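Side-chain contacts in probable quinone reductase Qor (NADPH:quinone reductase) (Zeta-crystallin homolog protein) (Mycobacterium tuberculosis, PDB 4RVU), which probably catalyses the NADPH-dependent reduction of quinones, binding the cofactor in a Rossmann-type domain: residues 134-137 against 138-142; 164-168 against 169-173; 210-214 against 215-219; 222-225 against 226-229; 288-291 against 292-296. All coordinates share one frame; numbering follows the deposited sequence.

Interaction 1 (134-137 against 138-142); sequences HYLL and KSVYP. With NDP (NADPH dihydro-nicotinamide-adenine-dinucleotide phosphate), chain E.
The last turns of helix 120-140, beside the nicotinamide end of the NADPH site, bring His134 against Lys138 and Tyr135 against Val140. Lys138 lays its CG over one face of the His134 ring. This is a CH-pi contact, with CG 3.9 Å from the ring centroid and 15° off the normal. The lysine chain is bent at chi2 and again at chi4, and its NZ lies 4.0 Å from His134 NE2. These two nitrogens do not bond to each other. Both reach Glu289 OE1, through a salt bridge from NZ and a hydrogen bond from NE2. The carboxylate would probably offset the closeness of the two basic groups.

Tyr135 and Val140 run side by side. The methyl CG2 of Val140 sits at the edge of the tyrosine ring, in its plane, 3.6 Å from CD1. Tyr135 CG lies between the backbone N and the carbonyl carbon (chi1 84°), and the ring extends to NADPH. Its OH donates to the carboxamide oxygen O7N at 2.7 Å. Phe276 stacks on the same ring.

The backbone widens here into a pi-type turn. Tyr135 O accepts from Ser139 N at 2.9 Å and from Val140 N at 2.8 Å. Only the second bond is nearly straight, at 169°. Tyr141 N follows with a bond to Leu136 O, and Tyr141 then leaves the helical conformation. Val140 O bonds to Tyr267 OH of the second subunit. The arrangement is that of a helix C-terminus with i+5 bonding, and its tyrosine belongs to the nicotinamide side of the cofactor pocket.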
# COMPACT_ATOMS: atom_id res chain seq x y z
N HIS A 134 -10.65 -3.56 14.09
CA HIS A 134 -11.21 -2.23 13.82
C HIS A 134 -10.34 -1.46 12.83
O HIS A 134 -10.83 -0.96 11.82
CB HIS A 134 -11.36 -1.41 15.10
CG HIS A 134 -12.02 -0.08 14.88
ND1 HIS A 134 -11.32 1.04 14.50
CD2 HIS A 134 -13.32 0.29 14.96
CE1 HIS A 134 -12.15 2.06 14.38
NE2 HIS A 134 -13.37 1.63 14.65
N TYR A 135 -9.04 -1.34 13.13
CA TYR A 135 -8.20 -0.52 12.26
C TYR A 135 -8.06 -1.15 10.87
O TYR A 135 -7.97 -0.45 9.86
CB TYR A 135 -6.85 -0.14 12.92
CG TYR A 135 -5.69 -1.14 12.85
CD1 TYR A 135 -5.08 -1.44 11.63
CD2 TYR A 135 -5.17 -1.71 14.01
CE1 TYR A 135 -4.02 -2.32 11.55
CE2 TYR A 135 -4.10 -2.58 13.95
CZ TYR A 135 -3.53 -2.88 12.71
OH TYR A 135 -2.46 -3.75 12.62
N LEU A 136 -8.08 -2.48 10.83
CA LEU A 136 -7.98 -3.19 9.55
C LEU A 136 -9.20 -2.90 8.67
O LEU A 136 -9.04 -2.68 7.46
CB LEU A 136 -7.80 -4.69 9.77
CG LEU A 136 -6.42 -5.19 10.20
CD1 LEU A 136 -6.43 -6.68 10.57
CD2 LEU A 136 -5.35 -4.89 9.15
N LEU A 137 -10.39 -2.90 9.27
CA LEU A 137 -11.65 -2.74 8.54
C LEU A 137 -12.09 -1.30 8.35
O LEU A 137 -12.90 -1.01 7.47
CB LEU A 137 -12.77 -3.48 9.26
CG LEU A 137 -12.67 -4.99 9.29
CD1 LEU A 137 -13.70 -5.56 10.25
CD2 LEU A 137 -12.90 -5.55 7.90
N LYS A 138 -11.59 -0.39 9.18
CA LYS A 138 -12.05 0.99 9.14
C LYS A 138 -11.00 1.97 8.62
O LYS A 138 -11.35 3.06 8.16
CB LYS A 138 -12.52 1.44 10.53
CG LYS A 138 -13.77 0.72 11.05
CD LYS A 138 -15.03 1.26 10.39
CE LYS A 138 -16.29 0.54 10.88
NZ LYS A 138 -16.50 0.70 12.32
N SER A 139 -9.73 1.59 8.69
CA SER A 139 -8.62 2.51 8.40
C SER A 139 -7.66 2.02 7.33
O SER A 139 -7.34 2.76 6.39
CB SER A 139 -7.84 2.83 9.69
OG SER A 139 -8.68 3.43 10.65
N VAL A 140 -7.17 0.80 7.47
CA VAL A 140 -6.24 0.25 6.47
C VAL A 140 -6.92 0.06 5.11
O VAL A 140 -6.44 0.55 4.08
CB VAL A 140 -5.57 -1.05 6.97
CG1 VAL A 140 -4.84 -1.74 5.82
CG2 VAL A 140 -4.61 -0.74 8.11
N TYR A 141 -8.03 -0.66 5.10
CA TYR A 141 -8.91 -0.69 3.95
C TYR A 141 -10.32 -0.52 4.47
O TYR A 141 -10.84 -1.42 5.12
CB TYR A 141 -8.78 -1.99 3.13
CG TYR A 141 -9.86 -2.03 2.06
CD1 TYR A 141 -9.78 -1.20 0.95
CD2 TYR A 141 -10.99 -2.81 2.22
CE1 TYR A 141 -10.78 -1.19 -0.01
CE2 TYR A 141 -12.00 -2.80 1.27
CZ TYR A 141 -11.89 -1.99 0.16
OH TYR A 141 -12.90 -1.98 -0.78
N PRO A 142 -10.95 0.63 4.19
CA PRO A 142 -12.29 0.87 4.73
C PRO A 142 -13.33 0.09 3.95
O PRO A 142 -13.78 0.54 2.89
CB PRO A 142 -12.49 2.39 4.53
CG PRO A 142 -11.22 2.89 3.80
CD PRO A 142 -10.51 1.70 3.27
PA NDP E . -4.51 -16.63 15.92
O1A NDP E . -5.47 -16.90 17.04
O2A NDP E . -5.03 -16.23 14.57
O5B NDP E . -3.55 -17.90 15.75
C5B NDP E . -2.73 -18.04 14.59
C4B NDP E . -3.51 -18.86 13.57
O4B NDP E . -2.89 -18.80 12.28
C3B NDP E . -3.53 -20.33 13.94
O3B NDP E . -4.63 -20.65 14.80
C2B NDP E . -3.63 -21.03 12.60
O2B NDP E . -4.98 -21.35 12.31
C1B NDP E . -3.10 -20.03 11.59
N9A NDP E . -1.82 -20.57 11.07
C8A NDP E . -1.57 -20.88 9.78
N7A NDP E . -0.31 -21.37 9.64
C5A NDP E . 0.25 -21.40 10.86
C6A NDP E . 1.56 -21.81 11.43
N6A NDP E . 2.53 -22.30 10.63
N1A NDP E . 1.74 -21.67 12.76
C2A NDP E . 0.78 -21.18 13.55
N3A NDP E . -0.43 -20.79 13.11
C4A NDP E . -0.75 -20.87 11.80
O3 NDP E . -3.46 -15.52 16.42
PN NDP E . -3.93 -14.03 16.80
O1N NDP E . -5.41 -13.91 16.57
O2N NDP E . -3.33 -13.69 18.14
O5D NDP E . -3.18 -13.14 15.68
C5D NDP E . -3.44 -13.36 14.30
C4D NDP E . -2.28 -12.83 13.47
O4D NDP E . -2.32 -11.41 13.43
C3D NDP E . -0.95 -13.20 14.10
O3D NDP E . -0.03 -13.51 13.05
C2D NDP E . -0.49 -11.94 14.81
O2D NDP E . 0.93 -11.86 14.81
C1D NDP E . -1.12 -10.85 13.96
N1N NDP E . -1.46 -9.63 14.69
C2N NDP E . -1.06 -8.46 14.20
C3N NDP E . -1.36 -7.25 14.82
C7N NDP E . -0.87 -5.98 14.21
O7N NDP E . -1.18 -4.91 14.71
N7N NDP E . -0.11 -6.04 13.11
C4N NDP E . -2.17 -7.22 16.09
C5N NDP E . -2.55 -8.55 16.52
C6N NDP E . -2.19 -9.69 15.81
P2B NDP E . -5.34 -22.39 11.13
O1X NDP E . -4.04 -22.59 10.41
O2X NDP E . -5.85 -23.61 11.84
O3X NDP E . -6.40 -21.68 10.33

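Interaction 2 (164-168 against 169-173); sequences QWATH and LGVRV
Helix 157-168 stops in a Schellman motif, and the chain from Leu169 to Val173 folds back over its last turn. Val171 N donates to Ala166 O at 3.0 Å, and Gly170 N donates to Thr167 O at the same distance. Gly170 is the C-prime residue. With its positive phi of 83°, a CB would press against the carbonyl oxygen of Leu169. One residue before the glycine, Leu169 N still makes the helical bond to Trp165 O.

The apolar core of the contact is Ala166 CB. Val173 CG2 meets Ala166 CB at 3.7 Å. Val171 CB is 3.9 Å from the same Ala166 CB. Val173 CG2 stands beside the backbone N of its own residue, and this branch also passes close to Thr167 OG1. Leu169 runs alongside the Trp165 indole, with CD1 to CD1 at 3.9 Å.

A water joins helix to strand. It donates to Thr167 OG1 and to Val171 O, and it accepts from Val173 N at 3.0 Å. Thr167 OG1 is also hydrogen-bonded to Thr163 O, one turn back in the helix. A CA-H...O contact from Thr167 CA to Val171 O, 3.6 Å long, adds to the same side.

The turn links the helix to the strand in the beta-alpha-beta unit formed by strand 148-151, helix 157-168 and strand 172-176. Val171 and Val173 pack on strand 148-151. Trp165 reaches Leu137 of helix 120-140, and Leu290 and Ala293 of helix 280-295.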
# COMPACT_ATOMS: atom_id res chain seq x y z
N GLN A 164 -16.87 -11.61 11.69
CA GLN A 164 -18.13 -11.12 12.22
C GLN A 164 -18.37 -9.66 11.89
O GLN A 164 -19.46 -9.29 11.46
CB GLN A 164 -18.17 -11.30 13.73
CG GLN A 164 -18.14 -12.73 14.19
CD GLN A 164 -18.16 -12.81 15.70
OE1 GLN A 164 -19.21 -12.66 16.33
NE2 GLN A 164 -16.99 -13.01 16.30
N TRP A 165 -17.34 -8.85 12.10
CA TRP A 165 -17.48 -7.40 11.97
C TRP A 165 -17.70 -7.02 10.51
O TRP A 165 -18.60 -6.23 10.20
CB TRP A 165 -16.26 -6.69 12.53
CG TRP A 165 -16.56 -5.33 13.08
CD1 TRP A 165 -17.64 -4.54 12.78
CD2 TRP A 165 -15.79 -4.61 14.06
NE1 TRP A 165 -17.57 -3.37 13.51
CE2 TRP A 165 -16.46 -3.39 14.30
CE3 TRP A 165 -14.61 -4.89 14.75
CZ2 TRP A 165 -15.98 -2.45 15.22
CZ3 TRP A 165 -14.13 -3.95 15.66
CH2 TRP A 165 -14.82 -2.74 15.88
N ALA A 166 -16.89 -7.58 9.62
CA ALA A 166 -17.07 -7.35 8.18
C ALA A 166 -18.46 -7.81 7.72
O ALA A 166 -19.14 -7.09 6.98
CB ALA A 166 -15.96 -8.06 7.38
N THR A 167 -18.89 -8.99 8.16
CA THR A 167 -20.22 -9.49 7.80
C THR A 167 -21.31 -8.52 8.25
O THR A 167 -22.24 -8.23 7.49
CB THR A 167 -20.46 -10.87 8.41
OG1 THR A 167 -19.50 -11.78 7.86
CG2 THR A 167 -21.87 -11.36 8.10
N HIS A 168 -21.19 -8.02 9.47
CA HIS A 168 -22.12 -7.01 9.98
C HIS A 168 -22.14 -5.77 9.11
O HIS A 168 -23.19 -5.13 8.95
CB HIS A 168 -21.75 -6.62 11.41
CG HIS A 168 -22.52 -5.44 11.91
ND1 HIS A 168 -23.86 -5.49 12.22
CD2 HIS A 168 -22.13 -4.16 12.15
CE1 HIS A 168 -24.26 -4.30 12.63
NE2 HIS A 168 -23.23 -3.48 12.60
N LEU A 169 -20.98 -5.41 8.55
CA LEU A 169 -20.88 -4.23 7.69
C LEU A 169 -21.34 -4.48 6.23
O LEU A 169 -21.19 -3.61 5.37
CB LEU A 169 -19.46 -3.66 7.72
CG LEU A 169 -18.98 -3.21 9.10
CD1 LEU A 169 -17.46 -3.04 9.16
CD2 LEU A 169 -19.67 -1.92 9.49
N GLY A 170 -21.88 -5.66 5.96
CA GLY A 170 -22.37 -5.99 4.63
C GLY A 170 -21.31 -6.49 3.66
O GLY A 170 -21.48 -6.42 2.44
N VAL A 171 -20.21 -7.00 4.20
CA VAL A 171 -19.09 -7.51 3.41
C VAL A 171 -19.13 -9.03 3.34
O VAL A 171 -19.37 -9.71 4.34
CB VAL A 171 -17.76 -7.08 4.04
CG1 VAL A 171 -16.57 -7.61 3.25
CG2 VAL A 171 -17.70 -5.57 4.15
N ARG A 172 -18.94 -9.58 2.14
CA ARG A 172 -18.83 -11.02 1.97
C ARG A 172 -17.43 -11.48 2.35
O ARG A 172 -16.44 -10.90 1.89
CB ARG A 172 -19.11 -11.38 0.51
CG ARG A 172 -19.07 -12.86 0.22
CD ARG A 172 -19.39 -13.10 -1.24
NE ARG A 172 -19.54 -14.52 -1.57
CZ ARG A 172 -18.98 -15.09 -2.64
NH1 ARG A 172 -18.23 -14.36 -3.45
NH2 ARG A 172 -19.16 -16.38 -2.87
N VAL A 173 -17.32 -12.49 3.20
CA VAL A 173 -16.01 -12.90 3.69
C VAL A 173 -15.68 -14.32 3.27
O VAL A 173 -16.47 -15.24 3.47
CB VAL A 173 -15.92 -12.80 5.23
CG1 VAL A 173 -14.58 -13.36 5.72
CG2 VAL A 173 -16.12 -11.37 5.68
O HOH W 1 -19.63 -12.87 5.10

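Interaction 3 (210-214 against 215-219); sequences ELTGG and TGVQA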
# COMPACT_ATOMS: atom_id res chain seq x y z
N GLU A 210 -13.19 -17.76 -8.95
CA GLU A 210 -14.44 -18.49 -9.17
C GLU A 210 -15.57 -17.90 -8.33
O GLU A 210 -16.67 -17.68 -8.82
CB GLU A 210 -14.26 -19.98 -8.86
CG GLU A 210 -15.53 -20.81 -9.04
CD GLU A 210 -15.32 -22.29 -8.77
OE1 GLU A 210 -14.36 -22.65 -8.05
OE2 GLU A 210 -16.13 -23.11 -9.27
N LEU A 211 -15.26 -17.63 -7.06
CA LEU A 211 -16.27 -17.17 -6.11
C LEU A 211 -16.65 -15.72 -6.31
O LEU A 211 -17.72 -15.29 -5.88
CB LEU A 211 -15.75 -17.37 -4.68
CG LEU A 211 -15.46 -18.81 -4.30
CD1 LEU A 211 -14.68 -18.86 -2.99
CD2 LEU A 211 -16.77 -19.58 -4.17
N THR A 212 -15.77 -14.96 -6.95
CA THR A 212 -15.96 -13.53 -7.10
C THR A 212 -16.20 -13.16 -8.56
O THR A 212 -16.21 -11.97 -8.92
CB THR A 212 -14.74 -12.75 -6.59
OG1 THR A 212 -13.54 -13.33 -7.12
CG2 THR A 212 -14.67 -12.80 -5.06
N GLY A 213 -16.38 -14.18 -9.40
CA GLY A 213 -16.65 -13.96 -10.82
C GLY A 213 -15.45 -13.48 -11.60
O GLY A 213 -15.58 -12.72 -12.56
N GLY A 214 -14.27 -13.93 -11.20
CA GLY A 214 -13.04 -13.52 -11.86
C GLY A 214 -12.48 -12.22 -11.30
O GLY A 214 -11.30 -11.92 -11.51
N THR A 215 -13.31 -11.45 -10.59
CA THR A 215 -12.91 -10.12 -10.10
C THR A 215 -11.78 -10.16 -9.09
O THR A 215 -10.84 -9.35 -9.15
CB THR A 215 -14.10 -9.36 -9.47
OG1 THR A 215 -15.19 -9.32 -10.39
CG2 THR A 215 -13.69 -7.94 -9.10
N GLY A 216 -11.84 -11.12 -8.17
CA GLY A 216 -10.92 -11.12 -7.05
C GLY A 216 -11.54 -10.33 -5.91
O GLY A 216 -12.61 -9.72 -6.08
N VAL A 217 -10.87 -10.32 -4.76
CA VAL A 217 -11.37 -9.63 -3.58
C VAL A 217 -10.89 -8.17 -3.47
O VAL A 217 -9.80 -7.84 -3.94
CB VAL A 217 -11.03 -10.42 -2.29
CG1 VAL A 217 -11.83 -11.74 -2.22
CG2 VAL A 217 -9.53 -10.68 -2.19
N GLN A 218 -11.69 -7.30 -2.86
CA GLN A 218 -11.30 -5.90 -2.71
C GLN A 218 -10.13 -5.72 -1.74
O GLN A 218 -9.38 -4.73 -1.82
CB GLN A 218 -12.49 -5.04 -2.27
CG GLN A 218 -13.38 -4.57 -3.42
CD GLN A 218 -14.15 -5.69 -4.06
OE1 GLN A 218 -14.80 -6.49 -3.37
NE2 GLN A 218 -14.09 -5.78 -5.39
N ALA A 219 -9.98 -6.67 -0.82
CA ALA A 219 -8.88 -6.64 0.14
C ALA A 219 -8.58 -8.04 0.66
O ALA A 219 -9.49 -8.87 0.77
CB ALA A 219 -9.20 -5.71 1.30
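Thr212 and Gly216 make the close part of this contact, where helix 201-212 gives way to the strand that follows. Gly216 N donates to Thr212 OG1 at 3.0 Å, with an angle of 142° at the hydrogen. The hydroxyl stands between the backbone N and the carbonyl carbon of its own residue (chi1 48°). That places it facing Gly216, and it is also hydrogen-bonded to Val208 O. The other branch, Thr212 CG2, touches the Gly216 carbonyl and comes within 4.2 Å of Val217 CG1. Gly216 and Val217 are buried.

The opposite character appears at Gly213, Gly214 and Thr215, which are exposed. Thr212 to Thr215 form a type I' turn. The bond that closes it, Thr215 N to Thr212 O at 3.4 Å, is weak. Thr215 OG1 adds a second weak bond to Thr212 O, at 3.2 Å. Gly213 and Gly214 both have positive phi, as the central residues of this turn require. Gly213 also leaves the helix in a Schellman motif. Gly214 O is held by Arg209 NH1.

Next along the chain comes strand 217-222 of the parallel sheet. Thr212 and Val217 both touch Thr148 of strand 148-151, and Val217 also packs on Leu150. Thr215 touches Ala237 of strand 236-237, while Leu211 O takes a hydrogen bond from Arg172 at the start of strand 172-176.

Interaction 4 (222-225 against 226-229); sequences DGVG and ATTF. With NDP (NADPH dihydro-nicotinamide-adenine-dinucleotide phosphate), chain E.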
# COMPACT_ATOMS: atom_id res chain seq x y z
N ASP A 222 -4.23 -10.71 5.64
CA ASP A 222 -3.33 -11.85 5.77
C ASP A 222 -2.50 -11.76 7.04
O ASP A 222 -1.58 -10.92 7.15
CB ASP A 222 -2.43 -11.95 4.52
CG ASP A 222 -1.55 -13.20 4.50
OD1 ASP A 222 -1.08 -13.64 5.56
OD2 ASP A 222 -1.30 -13.72 3.39
N GLY A 223 -2.83 -12.60 8.02
CA GLY A 223 -2.09 -12.64 9.27
C GLY A 223 -1.21 -13.87 9.38
O GLY A 223 -0.67 -14.18 10.44
N VAL A 224 -1.07 -14.58 8.26
CA VAL A 224 -0.37 -15.86 8.23
C VAL A 224 1.03 -15.72 7.63
O VAL A 224 1.98 -16.37 8.08
CB VAL A 224 -1.21 -16.89 7.46
CG1 VAL A 224 -0.42 -18.18 7.23
CG2 VAL A 224 -2.51 -17.18 8.21
N GLY A 225 1.17 -14.87 6.62
CA GLY A 225 2.49 -14.55 6.12
C GLY A 225 3.06 -15.53 5.11
O GLY A 225 2.53 -15.68 4.02
N ALA A 226 4.15 -16.19 5.48
CA ALA A 226 4.96 -16.96 4.52
C ALA A 226 4.18 -17.92 3.62
O ALA A 226 4.39 -17.95 2.41
CB ALA A 226 6.10 -17.68 5.23
N THR A 227 3.28 -18.71 4.20
CA THR A 227 2.58 -19.76 3.43
C THR A 227 1.36 -19.30 2.63
O THR A 227 0.80 -20.06 1.83
CB THR A 227 2.16 -20.93 4.35
OG1 THR A 227 1.23 -20.45 5.33
CG2 THR A 227 3.36 -21.52 5.05
N THR A 228 0.97 -18.04 2.80
CA THR A 228 -0.24 -17.56 2.16
C THR A 228 -0.02 -16.32 1.30
O THR A 228 -0.89 -15.98 0.50
CB THR A 228 -1.32 -17.23 3.19
OG1 THR A 228 -0.77 -16.35 4.18
CG2 THR A 228 -1.82 -18.51 3.88
N PHE A 229 1.11 -15.63 1.48
CA PHE A 229 1.32 -14.34 0.82
C PHE A 229 1.15 -14.38 -0.70
O PHE A 229 0.41 -13.57 -1.28
CB PHE A 229 2.68 -13.72 1.17
CG PHE A 229 2.86 -12.34 0.62
CD1 PHE A 229 3.41 -12.15 -0.64
CD2 PHE A 229 2.43 -11.23 1.33
CE1 PHE A 229 3.56 -10.88 -1.17
CE2 PHE A 229 2.58 -9.95 0.81
CZ PHE A 229 3.15 -9.78 -0.45
PA NDP E . -4.51 -16.63 15.92
O1A NDP E . -5.47 -16.90 17.04
O2A NDP E . -5.03 -16.23 14.57
O5B NDP E . -3.55 -17.90 15.75
C5B NDP E . -2.73 -18.04 14.59
C4B NDP E . -3.51 -18.86 13.57
O4B NDP E . -2.89 -18.80 12.28
C3B NDP E . -3.53 -20.33 13.94
O3B NDP E . -4.63 -20.65 14.80
C2B NDP E . -3.63 -21.03 12.60
O2B NDP E . -4.98 -21.35 12.31
C1B NDP E . -3.10 -20.03 11.59
N9A NDP E . -1.82 -20.57 11.07
C8A NDP E . -1.57 -20.88 9.78
N7A NDP E . -0.31 -21.37 9.64
C5A NDP E . 0.25 -21.40 10.86
C6A NDP E . 1.56 -21.81 11.43
N6A NDP E . 2.53 -22.30 10.63
N1A NDP E . 1.74 -21.67 12.76
C2A NDP E . 0.78 -21.18 13.55
N3A NDP E . -0.43 -20.79 13.11
C4A NDP E . -0.75 -20.87 11.80
O3 NDP E . -3.46 -15.52 16.42
PN NDP E . -3.93 -14.03 16.80
O1N NDP E . -5.41 -13.91 16.57
O2N NDP E . -3.33 -13.69 18.14
O5D NDP E . -3.18 -13.14 15.68
C5D NDP E . -3.44 -13.36 14.30
C4D NDP E . -2.28 -12.83 13.47
O4D NDP E . -2.32 -11.41 13.43
C3D NDP E . -0.95 -13.20 14.10
O3D NDP E . -0.03 -13.51 13.05
C2D NDP E . -0.49 -11.94 14.81
O2D NDP E . 0.93 -11.86 14.81
C1D NDP E . -1.12 -10.85 13.96
N1N NDP E . -1.46 -9.63 14.69
C2N NDP E . -1.06 -8.46 14.20
C3N NDP E . -1.36 -7.25 14.82
C7N NDP E . -0.87 -5.98 14.21
O7N NDP E . -1.18 -4.91 14.71
N7N NDP E . -0.11 -6.04 13.11
C4N NDP E . -2.17 -7.22 16.09
C5N NDP E . -2.55 -8.55 16.52
C6N NDP E . -2.19 -9.69 15.81
P2B NDP E . -5.34 -22.39 11.13
O1X NDP E . -4.04 -22.59 10.41
O2X NDP E . -5.85 -23.61 11.84
O3X NDP E . -6.40 -21.68 10.33
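Thr228 OG1 donates to Asp222 OD2 at 2.8 Å, and this bond joins the end of strand 217-222 to the start of helix 229-234. The hydroxyl meets the oxygen on its syn side, 26° out of the carboxylate plane. OD2 is shared with Ser232 OG. The second carboxylate oxygen turns to the backbone. Asp222 OD1 accepts from Gly225 N at 2.8 Å, almost straight at 176°, and from Val224 N at 2.9 Å. These two bonds form an Asx motif and an Asx turn. With both oxygens gripped, the carboxylate is fixed in its rotation.

Val224 crosses Thr228 at about a right angle, with Val224 CB 3.4 Å from Thr228 OG1. Val224 CG1 touches Thr227 OG1, also at 3.4 Å, and the valine side chain lies by the adenine of NADPH.

Farther out, Gly225 O takes two bonds, from Thr228 N at 3.1 Å and from Phe229 N at 2.9 Å. Gly225 has positive phi, where a CB would press on the carbonyl oxygen of Val224. Ser249 OG bonds to both Val224 O and Thr227 N, tying the turn to the next loop.

On the cofactor side, the nicotinamide-ribose hydroxyl O3D donates to Gly223 O at 2.8 Å. The aspartate thus shapes the backbone that follows this glycine. The whole is a loop at the C-terminal end of a parallel strand, the usual place for dinucleotide binding in a Rossmann fold.

Interaction 5 (288-291 against 292-296); sequences AELF and DAINS. Unlike the reference sequence in segment 292-296: Asn295 (reference Gly).
Phe291 and Ile294 pack side by side on the last turns of helix 280-295, and the polar links are mostly the bonds of the helix itself. The apolar contacts come first. Ile294 CD1 is 4.1 Å from Phe291 CD1 and approaches the ring obliquely. Ile294 CD1 is also 4.3 Å from Leu290 CG. Ile294 carries CG1 opposite its carbonyl carbon (chi1 -70°) and extended at chi2. This sends CD1 back along the helix to touch both earlier side chains. Leu290 packs on Trp165, Leu127 and Ile299, and Phe291 on Pro115.

The backbone bonds are regular. Asp292 N donates to Ala288 O at 2.8 Å, and Ala293 N to Glu289 O at 3.0 Å. Ile294 N and Asn295 N repeat the step to Leu290 O and Phe291 O. The reference sequence has glycine in place of Asn295, whose CB touches Phe291 O. Ser296 N bonds to Asp292 O at 3.0 Å and continues the series by one residue.

Charged groups lie on another flank. Asp292 folds its carboxylate back beside Ala288 O. Asp292 OD1 is 3.1 Å from Ala288 O, and both are acceptors, so no bond forms. Glu289 OE2 and Asp292 OD2 are like charges, but 6.4 Å separates them. The Glu289 carboxylate is instead taken up by His134 and Lys138 of helix 120-140, and its OE2 has a weak bond from Trp285 NE1.

This is the C-terminal end of an amphipathic alpha-helix, with i to i+4 bonding throughout and its apolar side against helices 120-140 and 157-168.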
# COMPACT_ATOMS: atom_id res chain seq x y z
N ALA A 288 -14.20 2.31 21.90
CA ALA A 288 -15.65 2.56 21.97
C ALA A 288 -16.42 1.90 20.82
O ALA A 288 -17.48 1.30 21.06
CB ALA A 288 -15.93 4.06 22.02
N GLU A 289 -15.92 2.01 19.59
CA GLU A 289 -16.58 1.33 18.47
C GLU A 289 -16.55 -0.19 18.66
O GLU A 289 -17.51 -0.88 18.31
CB GLU A 289 -15.98 1.74 17.11
CG GLU A 289 -16.06 3.24 16.82
CD GLU A 289 -16.20 3.57 15.32
OE1 GLU A 289 -15.77 2.76 14.46
OE2 GLU A 289 -16.74 4.66 15.00
N LEU A 290 -15.46 -0.72 19.22
CA LEU A 290 -15.40 -2.15 19.54
C LEU A 290 -16.46 -2.57 20.57
O LEU A 290 -17.18 -3.56 20.37
CB LEU A 290 -14.01 -2.55 20.04
CG LEU A 290 -13.84 -3.98 20.57
CD1 LEU A 290 -14.08 -5.02 19.46
CD2 LEU A 290 -12.47 -4.17 21.19
N PHE A 291 -16.57 -1.82 21.67
CA PHE A 291 -17.55 -2.19 22.69
C PHE A 291 -18.98 -1.93 22.23
O PHE A 291 -19.90 -2.64 22.64
CB PHE A 291 -17.26 -1.52 24.04
CG PHE A 291 -16.10 -2.15 24.77
CD1 PHE A 291 -16.15 -3.48 25.15
CD2 PHE A 291 -14.97 -1.40 25.08
CE1 PHE A 291 -15.09 -4.07 25.82
CE2 PHE A 291 -13.90 -1.98 25.75
CZ PHE A 291 -13.96 -3.31 26.12
N ASP A 292 -19.17 -0.95 21.35
CA ASP A 292 -20.47 -0.76 20.71
C ASP A 292 -20.89 -1.99 19.90
O ASP A 292 -22.03 -2.46 19.99
CB ASP A 292 -20.47 0.48 19.81
CG ASP A 292 -20.41 1.78 20.59
OD1 ASP A 292 -20.50 1.74 21.84
OD2 ASP A 292 -20.28 2.85 19.96
N ALA A 293 -19.95 -2.52 19.12
CA ALA A 293 -20.20 -3.70 18.28
C ALA A 293 -20.47 -4.94 19.14
O ALA A 293 -21.36 -5.73 18.82
CB ALA A 293 -19.02 -3.94 17.33
N ILE A 294 -19.73 -5.13 20.19
CA ILE A 294 -19.99 -6.23 21.09
C ILE A 294 -21.39 -6.09 21.72
O ILE A 294 -22.13 -7.03 21.84
CB ILE A 294 -18.93 -6.25 22.18
CG1 ILE A 294 -17.60 -6.66 21.60
CG2 ILE A 294 -19.30 -7.17 23.34
CD1 ILE A 294 -16.50 -6.65 22.60
N ASN A 295 -21.71 -4.91 22.22
CA ASN A 295 -23.00 -4.78 22.91
C ASN A 295 -24.22 -4.78 22.01
O ASN A 295 -25.27 -5.05 22.49
CB ASN A 295 -23.08 -3.65 23.92
CG ASN A 295 -24.18 -3.86 25.06
OD1 ASN A 295 -24.82 -4.96 25.20
ND2 ASN A 295 -24.39 -2.82 25.85
N SER A 296 -24.04 -4.51 20.72
CA SER A 296 -25.18 -4.68 19.82
C SER A 296 -25.24 -6.09 19.24
O SER A 296 -26.15 -6.43 18.49
CB SER A 296 -25.12 -3.66 18.68
OG SER A 296 -24.05 -3.93 17.79

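All five contacts are local, and they follow one another along the chain without nesting or crossing. Interaction 1 ends helix 120-140. Interaction 2 closes the turn from helix 157-168 into strand 172-176, and interaction 3 closes the turn from helix 201-212 into strand 217-222. Interaction 4 lies at the far end of that strand. Interaction 5 ends helix 280-295. Trp165 of interaction 2 packs on interactions 1 and 5, so three helices meet there. Arg172 NH1 of interaction 2 bonds to Leu211 O of interaction 3. Interactions 1 and 4 do not touch, but both hold NADPH, one at the nicotinamide and the other at its ribose.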